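Kinetochore protein Mis16 (Schizosaccharomyces japonicus, PDB 4XYH) binds histone H4 and the CENP-A chaperone Scm3 independently, as a WD-repeat histone-binding protein of the kinetochore. Local coordinates at residues Gln194-Leu198 and Val209-Lys213. Sequence-based numbering, arbitrary orientation.
Sequences QEGTL and VWDIK
Thr197 and Asp211 face each other as a non-hydrogen-bonded antiparallel pair, their side chains on the same side of the sheet. Thr197 OG1 and Asp211 OD1 are 3.8 Å apart, too far to bond directly. A water bridges the gap, accepting from the threonine hydroxyl and donating to the carboxylate and to Glu195 O. With its CG anti to the backbone N (chi1 -177°), Asp211 also brings OD1 to Lys213 N, 3.3 Å away above the carboxylate plane, in an Asx turn. On the same face, Thr197 CG2 packs against Val209 CG1.

Leu198 and Trp210 occupy the other face. Leu198 CG lies between its backbone N and carbonyl carbon (chi1 66°), with CD2 3.8 Å from Trp210 CB. Leu198 O sits at the indole edge, near its plane; NE1 is hydrogen-bonded to Thr200 OG1. Trp190 touches both Leu198 and Ile212. Backbone bonds run from Trp210 N to Leu198 O (2.8 Å), back from Leu198 N to Trp210 O, and from Ile212 N to Gly196 O (2.9 Å). Gly196, third in the type II turn Gln194-Thr197, takes a positive phi (97°).

At this open end of hairpin 197-201/207-211, within a four-stranded propeller blade, the Leu198 face is mainly apolar. Opposite, water and Lys213 N both grip Asp211 OD1, which should restrain the carboxylate's rotation and tie the turn to the end of strand 207-211.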
ATOM      1  N   GLN A 194     -12.288   3.712  15.555  1.00 27.18           N
ATOM      2  CA  GLN A 194     -13.698   3.981  15.336  1.00 29.20           C
ATOM      3  C   GLN A 194     -14.200   3.192  14.119  1.00 29.34           C
ATOM      4  O   GLN A 194     -14.068   3.636  12.966  1.00 27.15           O
ATOM      5  CB  GLN A 194     -13.913   5.488  15.164  1.00 26.09           C
ATOM      6  CG  GLN A 194     -15.362   5.929  15.235  1.00 44.96           C
ATOM      7  CD  GLN A 194     -15.508   7.448  15.322  1.00 59.21           C
ATOM      8  OE1 GLN A 194     -14.549   8.168  15.649  1.00 60.62           O
ATOM      9  NE2 GLN A 194     -16.713   7.943  15.023  1.00 57.16           N
ATOM     10  N   GLU A 195     -14.753   2.011  14.391  1.00 25.10           N
ATOM     11  CA  GLU A 195     -15.240   1.111  13.355  1.00 23.67           C
ATOM     12  C   GLU A 195     -16.210   1.785  12.398  1.00 27.22           C
ATOM     13  O   GLU A 195     -17.156   2.448  12.824  1.00 27.16           O
ATOM     14  CB  GLU A 195     -15.913  -0.107  13.976  1.00 25.02           C
ATOM     15  CG  GLU A 195     -16.449  -1.066  12.946  1.00 28.40           C
ATOM     16  CD  GLU A 195     -16.959  -2.359  13.560  1.00 34.97           C
ATOM     17  OE1 GLU A 195     -16.462  -2.753  14.640  1.00 29.75           O
ATOM     18  OE2 GLU A 195     -17.860  -2.981  12.956  1.00 41.28           O
ATOM     19  N   GLY A 196     -15.953   1.637  11.099  1.00 25.52           N
ATOM     20  CA  GLY A 196     -16.842   2.185  10.095  1.00 21.32           C
ATOM     21  C   GLY A 196     -16.419   3.533   9.552  1.00 20.51           C
ATOM     22  O   GLY A 196     -16.977   4.011   8.566  1.00 25.54           O
ATOM     23  N   THR A 197     -15.440   4.157  10.186  1.00 18.40           N
ATOM     24  CA  THR A 197     -14.932   5.436   9.688  1.00 21.31           C
ATOM     25  C   THR A 197     -13.710   5.212   8.779  1.00 19.83           C
ATOM     26  O   THR A 197     -12.870   4.369   9.079  1.00 19.55           O
ATOM     27  CB  THR A 197     -14.569   6.380  10.852  1.00 23.41           C
ATOM     28  OG1 THR A 197     -15.776   6.847  11.462  1.00 28.71           O
ATOM     29  CG2 THR A 197     -13.741   7.581  10.362  1.00 18.29           C
ATOM     30  N   LEU A 198     -13.638   5.931   7.659  1.00 17.22           N
ATOM     31  CA  LEU A 198     -12.502   5.818   6.742  1.00 19.59           C
ATOM     32  C   LEU A 198     -12.227   7.157   6.072  1.00 18.86           C
ATOM     33  O   LEU A 198     -13.029   8.093   6.173  1.00 19.47           O
ATOM     34  CB  LEU A 198     -12.753   4.758   5.665  1.00 16.31           C
ATOM     35  CG  LEU A 198     -13.879   5.057   4.667  1.00 18.27           C
ATOM     36  CD1 LEU A 198     -13.618   4.381   3.341  1.00 15.82           C
ATOM     37  CD2 LEU A 198     -15.213   4.581   5.238  1.00 22.42           C
ATOM     38  N   VAL A 209     -13.677  12.424   4.842  1.00 21.50           N
ATOM     39  CA  VAL A 209     -13.829  11.466   5.927  1.00 18.52           C
ATOM     40  C   VAL A 209     -15.261  10.945   5.867  1.00 21.66           C
ATOM     41  O   VAL A 209     -16.209  11.719   5.730  1.00 21.44           O
ATOM     42  CB  VAL A 209     -13.522  12.079   7.306  1.00 19.11           C
ATOM     43  CG1 VAL A 209     -13.849  11.077   8.427  1.00 18.58           C
ATOM     44  CG2 VAL A 209     -12.051  12.524   7.374  1.00 16.89           C
ATOM     45  N   TRP A 210     -15.393   9.625   5.939  1.00 18.30           N
ATOM     46  CA  TRP A 210     -16.651   8.948   5.720  1.00 21.57           C
ATOM     47  C   TRP A 210     -17.032   8.129   6.949  1.00 20.98           C
ATOM     48  O   TRP A 210     -16.178   7.718   7.727  1.00 21.36           O
ATOM     49  CB  TRP A 210     -16.567   8.026   4.494  1.00 18.84           C
ATOM     50  CG  TRP A 210     -15.993   8.651   3.221  1.00 22.24           C
ATOM     51  CD1 TRP A 210     -14.677   8.711   2.854  1.00 17.00           C
ATOM     52  CD2 TRP A 210     -16.736   9.250   2.143  1.00 20.54           C
ATOM     53  NE1 TRP A 210     -14.552   9.313   1.623  1.00 20.77           N
ATOM     54  CE2 TRP A 210     -15.800   9.656   1.167  1.00 16.43           C
ATOM     55  CE3 TRP A 210     -18.100   9.495   1.921  1.00 18.95           C
ATOM     56  CZ2 TRP A 210     -16.179  10.296  -0.007  1.00 19.21           C
ATOM     57  CZ3 TRP A 210     -18.481  10.121   0.750  1.00 18.35           C
ATOM     58  CH2 TRP A 210     -17.519  10.517  -0.207  1.00 20.37           C
ATOM     59  N   ASP A 211     -18.316   7.864   7.109  1.00 25.99           N
ATOM     60  CA  ASP A 211     -18.759   7.023   8.217  1.00 30.38           C
ATOM     61  C   ASP A 211     -19.886   6.108   7.739  1.00 26.47           C
ATOM     62  O   ASP A 211     -20.934   6.581   7.320  1.00 29.63           O
ATOM     63  CB  ASP A 211     -19.196   7.894   9.392  1.00 23.54           C
ATOM     64  CG  ASP A 211     -19.597   7.086  10.614  1.00 32.84           C
ATOM     65  OD1 ASP A 211     -19.315   5.867  10.674  1.00 32.90           O
ATOM     66  OD2 ASP A 211     -20.196   7.689  11.532  1.00 36.28           O
ATOM     67  N   ILE A 212     -19.658   4.800   7.777  1.00 25.20           N
ATOM     68  CA  ILE A 212     -20.646   3.859   7.257  1.00 31.61           C
ATOM     69  C   ILE A 212     -21.216   2.964   8.349  1.00 27.13           C
ATOM     70  O   ILE A 212     -22.039   2.095   8.060  1.00 29.42           O
ATOM     71  CB  ILE A 212     -20.057   2.955   6.136  1.00 22.52           C
ATOM     72  CG1 ILE A 212     -18.876   2.153   6.688  1.00 20.65           C
ATOM     73  CG2 ILE A 212     -19.674   3.789   4.935  1.00 22.64           C
ATOM     74  CD1 ILE A 212     -18.598   0.888   5.935  1.00 22.30           C
ATOM     75  N   LYS A 213     -20.759   3.166   9.584  1.00 30.13           N
ATOM     76  CA  LYS A 213     -21.323   2.487  10.757  1.00 35.94           C
ATOM     77  C   LYS A 213     -22.853   2.560  10.783  1.00 37.35           C
ATOM     78  O   LYS A 213     -23.431   3.647  10.728  1.00 33.80           O
ATOM     79  CB  LYS A 213     -20.763   3.092  12.049  1.00 34.60           C
ATOM     80  CG  LYS A 213     -21.218   2.373  13.319  1.00 36.26           C
ATOM     81  CD  LYS A 213     -20.279   2.667  14.502  1.00 50.74           C
ATOM     82  CE  LYS A 213     -20.393   1.615  15.621  1.00 54.83           C
ATOM     83  NZ  LYS A 213     -20.052   0.221  15.175  1.00 48.52           N
TER
HETATM   84  O   HOH W   1     -17.659   5.154  12.450  1.00 29.48           O